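Local coordinates for protein NAD(P)H dehydrogenase (quinone) (PDB 1YDG) that catalyses the two-electron reduction of quinones to quinols by NADH or NADPH, using one FMN per subunit of a homotetramer, at residues V7-V12 / R192-T197; Y167-T172 / R183-H188. One frame throughout, in Å; residues are numbered along the deposited sequence.

Interaction 1: residues V7-V12 / R192-T197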
# COMPACT_ATOMS: atom_id res chain seq x y z
N VAL B 7 -25.16 -7.05 18.69
CA VAL B 7 -24.44 -6.63 17.49
C VAL B 7 -24.54 -7.70 16.41
O VAL B 7 -24.37 -8.89 16.69
CB VAL B 7 -22.94 -6.36 17.81
CG1 VAL B 7 -22.11 -6.17 16.53
CG2 VAL B 7 -22.80 -5.14 18.69
N LYS B 8 -24.80 -7.28 15.18
CA LYS B 8 -24.89 -8.22 14.06
C LYS B 8 -23.54 -8.29 13.37
O LYS B 8 -23.08 -7.29 12.81
CB LYS B 8 -25.96 -7.77 13.08
CG LYS B 8 -27.38 -7.82 13.65
CD LYS B 8 -28.32 -6.91 12.88
CE LYS B 8 -29.77 -7.00 13.41
NZ LYS B 8 -29.86 -7.02 14.90
N LEU B 9 -22.92 -9.47 13.42
CA LEU B 9 -21.56 -9.68 12.97
C LEU B 9 -21.56 -10.69 11.85
O LEU B 9 -22.00 -11.81 12.06
CB LEU B 9 -20.68 -10.19 14.13
CG LEU B 9 -19.26 -10.64 13.81
CD1 LEU B 9 -18.35 -9.48 13.38
CD2 LEU B 9 -18.63 -11.42 15.00
N ALA B 10 -21.07 -10.28 10.69
CA ALA B 10 -20.86 -11.18 9.55
C ALA B 10 -19.38 -11.45 9.36
O ALA B 10 -18.60 -10.51 9.18
CB ALA B 10 -21.42 -10.55 8.28
N ILE B 11 -19.02 -12.73 9.39
CA ILE B 11 -17.66 -13.19 9.06
C ILE B 11 -17.74 -13.76 7.66
O ILE B 11 -18.36 -14.81 7.46
CB ILE B 11 -17.16 -14.30 10.01
CG1 ILE B 11 -17.39 -13.95 11.49
CG2 ILE B 11 -15.70 -14.63 9.75
CD1 ILE B 11 -16.75 -12.69 11.94
N VAL B 12 -17.15 -13.05 6.69
CA VAL B 12 -17.14 -13.46 5.28
C VAL B 12 -15.71 -13.87 4.95
O VAL B 12 -14.76 -13.07 5.09
CB VAL B 12 -17.59 -12.32 4.33
CG1 VAL B 12 -17.55 -12.79 2.88
CG2 VAL B 12 -18.97 -11.84 4.69
N ARG B 192 -12.90 -7.27 20.35
CA ARG B 192 -12.68 -5.85 20.35
C ARG B 192 -13.59 -5.13 19.36
O ARG B 192 -14.18 -4.11 19.69
CB ARG B 192 -11.22 -5.59 20.01
CG ARG B 192 -10.91 -4.17 19.70
CD ARG B 192 -9.40 -4.04 19.44
NE ARG B 192 -9.15 -2.77 18.77
CZ ARG B 192 -9.13 -1.61 19.39
NH1 ARG B 192 -9.34 -1.54 20.70
NH2 ARG B 192 -8.91 -0.50 18.70
N GLN B 193 -13.69 -5.66 18.15
CA GLN B 193 -14.56 -5.07 17.13
C GLN B 193 -16.02 -5.06 17.55
O GLN B 193 -16.73 -4.07 17.32
CB GLN B 193 -14.38 -5.77 15.78
CG GLN B 193 -15.32 -5.24 14.69
CD GLN B 193 -14.97 -5.74 13.32
OE1 GLN B 193 -14.01 -6.47 13.15
NE2 GLN B 193 -15.76 -5.33 12.32
N VAL B 194 -16.48 -6.14 18.17
CA VAL B 194 -17.86 -6.22 18.68
C VAL B 194 -18.10 -5.17 19.76
O VAL B 194 -19.10 -4.46 19.71
CB VAL B 194 -18.18 -7.65 19.21
CG1 VAL B 194 -19.48 -7.66 20.04
CG2 VAL B 194 -18.26 -8.63 18.07
N GLU B 195 -17.17 -5.05 20.70
CA GLU B 195 -17.23 -4.01 21.75
C GLU B 195 -17.26 -2.57 21.18
O GLU B 195 -18.10 -1.75 21.59
CB GLU B 195 -16.07 -4.17 22.73
CG GLU B 195 -16.20 -5.40 23.62
CD GLU B 195 -14.94 -5.74 24.42
OE1 GLU B 195 -13.95 -4.96 24.38
OE2 GLU B 195 -14.94 -6.81 25.09
N LEU B 196 -16.38 -2.27 20.24
CA LEU B 196 -16.44 -0.97 19.55
C LEU B 196 -17.78 -0.74 18.83
O LEU B 196 -18.38 0.33 18.94
CB LEU B 196 -15.28 -0.81 18.56
CG LEU B 196 -13.90 -0.57 19.20
CD1 LEU B 196 -12.79 -0.77 18.18
CD2 LEU B 196 -13.79 0.80 19.84
N THR B 197 -18.25 -1.76 18.11
CA THR B 197 -19.49 -1.65 17.35
C THR B 197 -20.70 -1.40 18.27
O THR B 197 -21.53 -0.54 17.99
CB THR B 197 -19.76 -2.91 16.52
OG1 THR B 197 -18.60 -3.27 15.75
CG2 THR B 197 -20.94 -2.69 15.59

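Interaction 2: residues Y167-T172 / R183-H188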
# COMPACT_ATOMS: atom_id res chain seq x y z
N TYR B 167 -2.47 -5.08 11.77
CA TYR B 167 -3.45 -4.82 10.71
C TYR B 167 -4.58 -5.83 10.77
O TYR B 167 -5.67 -5.56 10.30
CB TYR B 167 -2.81 -4.85 9.31
CG TYR B 167 -1.60 -3.95 9.14
CD1 TYR B 167 -0.51 -4.38 8.38
CD2 TYR B 167 -1.53 -2.69 9.72
CE1 TYR B 167 0.62 -3.58 8.22
CE2 TYR B 167 -0.38 -1.86 9.54
CZ TYR B 167 0.67 -2.32 8.80
OH TYR B 167 1.79 -1.54 8.61
N GLY B 168 -4.30 -6.98 11.36
CA GLY B 168 -5.26 -8.07 11.43
C GLY B 168 -4.56 -9.41 11.55
O GLY B 168 -3.41 -9.56 11.19
N ALA B 169 -5.29 -10.38 12.06
CA ALA B 169 -4.75 -11.74 12.25
C ALA B 169 -4.23 -12.26 10.93
O ALA B 169 -4.86 -12.10 9.89
CB ALA B 169 -5.83 -12.68 12.80
N SER B 170 -3.03 -12.84 10.96
CA SER B 170 -2.47 -13.46 9.78
C SER B 170 -1.65 -14.67 10.18
O SER B 170 -0.76 -14.59 11.03
CB SER B 170 -1.66 -12.48 8.92
OG SER B 170 -0.50 -12.03 9.56
N VAL B 171 -1.99 -15.78 9.53
CA VAL B 171 -1.53 -17.10 9.87
C VAL B 171 -0.62 -17.60 8.75
O VAL B 171 -0.88 -17.33 7.57
CB VAL B 171 -2.74 -18.02 10.01
CG1 VAL B 171 -2.33 -19.48 10.08
CG2 VAL B 171 -3.56 -17.63 11.23
N THR B 172 0.43 -18.33 9.11
CA THR B 172 1.27 -19.01 8.12
C THR B 172 0.68 -20.40 7.87
O THR B 172 0.66 -21.26 8.76
CB THR B 172 2.74 -19.07 8.57
OG1 THR B 172 3.21 -17.74 8.80
CG2 THR B 172 3.61 -19.69 7.48
N ARG B 183 -4.95 -18.17 17.35
CA ARG B 183 -6.34 -18.26 17.79
C ARG B 183 -6.71 -17.15 18.77
O ARG B 183 -7.81 -16.63 18.72
CB ARG B 183 -6.62 -19.63 18.41
CG ARG B 183 -6.51 -20.76 17.39
CD ARG B 183 -6.92 -22.11 17.95
NE ARG B 183 -6.82 -23.18 16.94
CZ ARG B 183 -7.69 -23.39 15.95
NH1 ARG B 183 -8.76 -22.60 15.78
NH2 ARG B 183 -7.48 -24.40 15.10
N ALA B 184 -5.78 -16.80 19.65
CA ALA B 184 -6.02 -15.72 20.62
C ALA B 184 -6.01 -14.36 19.95
O ALA B 184 -6.73 -13.44 20.36
CB ALA B 184 -4.96 -15.77 21.71
N SER B 185 -5.21 -14.24 18.90
CA SER B 185 -5.15 -13.05 18.08
C SER B 185 -6.51 -12.78 17.42
O SER B 185 -7.07 -11.68 17.53
CB SER B 185 -4.05 -13.23 17.03
OG SER B 185 -3.63 -12.00 16.50
N ILE B 186 -7.06 -13.82 16.80
CA ILE B 186 -8.36 -13.74 16.16
C ILE B 186 -9.44 -13.38 17.18
O ILE B 186 -10.21 -12.46 16.95
CB ILE B 186 -8.70 -15.09 15.45
CG1 ILE B 186 -7.79 -15.29 14.24
CG2 ILE B 186 -10.16 -15.14 15.03
CD1 ILE B 186 -7.61 -16.73 13.85
N ARG B 187 -9.46 -14.10 18.31
CA ARG B 187 -10.47 -13.86 19.35
C ARG B 187 -10.52 -12.41 19.82
O ARG B 187 -11.59 -11.82 19.99
CB ARG B 187 -10.23 -14.77 20.57
CG ARG B 187 -10.46 -16.27 20.33
CD ARG B 187 -10.62 -17.08 21.66
NE ARG B 187 -9.40 -17.16 22.49
CZ ARG B 187 -8.43 -18.08 22.37
NH1 ARG B 187 -8.47 -19.02 21.44
NH2 ARG B 187 -7.39 -18.05 23.20
N HIS B 188 -9.35 -11.85 20.07
CA HIS B 188 -9.24 -10.48 20.56
C HIS B 188 -9.70 -9.48 19.52
O HIS B 188 -10.47 -8.55 19.83
CB HIS B 188 -7.80 -10.17 21.00
CG HIS B 188 -7.56 -8.72 21.27
ND1 HIS B 188 -8.05 -8.08 22.39
CD2 HIS B 188 -6.92 -7.76 20.54
CE1 HIS B 188 -7.71 -6.80 22.35
NE2 HIS B 188 -7.02 -6.58 21.24

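Interaction 1: residues V7-V12 / R192-T197
In this flavodoxin-like fold the C-terminal helix 180-204 packs on one face of the central, mainly parallel sheet, and Val7, just before strand 8-13, and Leu9, within it, meet Val194 and Thr197. Val7 CG1 lies 3.8 Å from Thr197 CG2, the two side chains crossing at a slant, while Val7 CG2 rests 3.9 Å from Val194 O and Val7 CB 4.3 Å from Val194 CG1. On the same face, Leu9 brings CD2 to 4.2 Å from Val194 CG2, its side chain at about a right angle to that of Val194. Short branched residues suit the helix here because they offer methyls close to the backbone. Thr197 divides its roles: with chi1 at -51°, CG2 stands anti to the backbone N and serves the apolar contact, while Thr197 OG1 bonds back to Gln193 O at 2.6 Å. That O is gripped on opposite faces of its plane by Thr197 OG1 and Thr197 N. Gln193 OE1 hydrogen-bonds Ser119 OG, and NE2 the Ile82 O and Thr117 OG1, on strands 81-89 and 117-124. No hydrogen bond joins the two segments, so their cohesion is dispersive and hydrophobic; the Gln193 amide and Thr197 OG1 (to Thr117) bond elsewhere.

Interaction 2: residues Y167-T172 / R183-H188
Ala169, next to strand 170-172, meets Ile186 of helix 180-204 in the flavodoxin-like alpha/beta sandwich: the chain leaves the mainly parallel sheet, passes through a connection and returns as the helix that packs on it. Ile186 can be followed outward. Its CA-CB bond does not aim straight at the strand, and Ile186 CB stays 4.6 Å from Ala169 CB. From there, chi1 of -69° sets CG1 anti to the carbonyl carbon and CG2 anti to the backbone N. Ile186 CG1 thereby turns to Ala169 and comes 3.6 Å from Ala169 CB, whereas CG2 has no near partner there. With chi2 at 156° the chain is extended, and Ile186 CD1 heads toward Val171 without a close touch, 4.9 Å from Val171 CG2. The side chain also packs on Met121 of the sheet and on Met23 and Ala27 of helix 19-33; a branched, purely apolar residue suits this junction.

Ala169 suits the closest approach of the backbones, its CA 5.7 Å from Ile186 CA, because a single methyl can point at the helix at such short range. Its backbone N is bound by Gln189 OE1, and it shares backbone hydrogen bonding with Thr122, which probably helps hold the methyl in place. Ser185 is small enough to face the same spot: Ser185 OG hydrogen-bonds Ser162 OG and lies 4.4 Å from Ala169 CB.

How the interactions relate
Both contacts use helix 180-204 and the same sheet, with centres 15 Å apart. Interaction 2 takes the earlier turns, beside strand 170-172, and interaction 1 the later ones, beside strand 8-13, so the helix runs across strands 117-124 and 81-89, which lie between these two. Interaction 2 joins parts close in sequence, 11 residues apart; interaction 1 brings together parts near the two ends of the chain, across 180. Their relation to FMN differs. In interaction 2 the side chain of Ile186 is about 8 Å from that of Thr19, and that of Ala169 about 9 Å from that of Ser123, both FMN-binding residues, whereas interaction 1 lies away from the cofactor site.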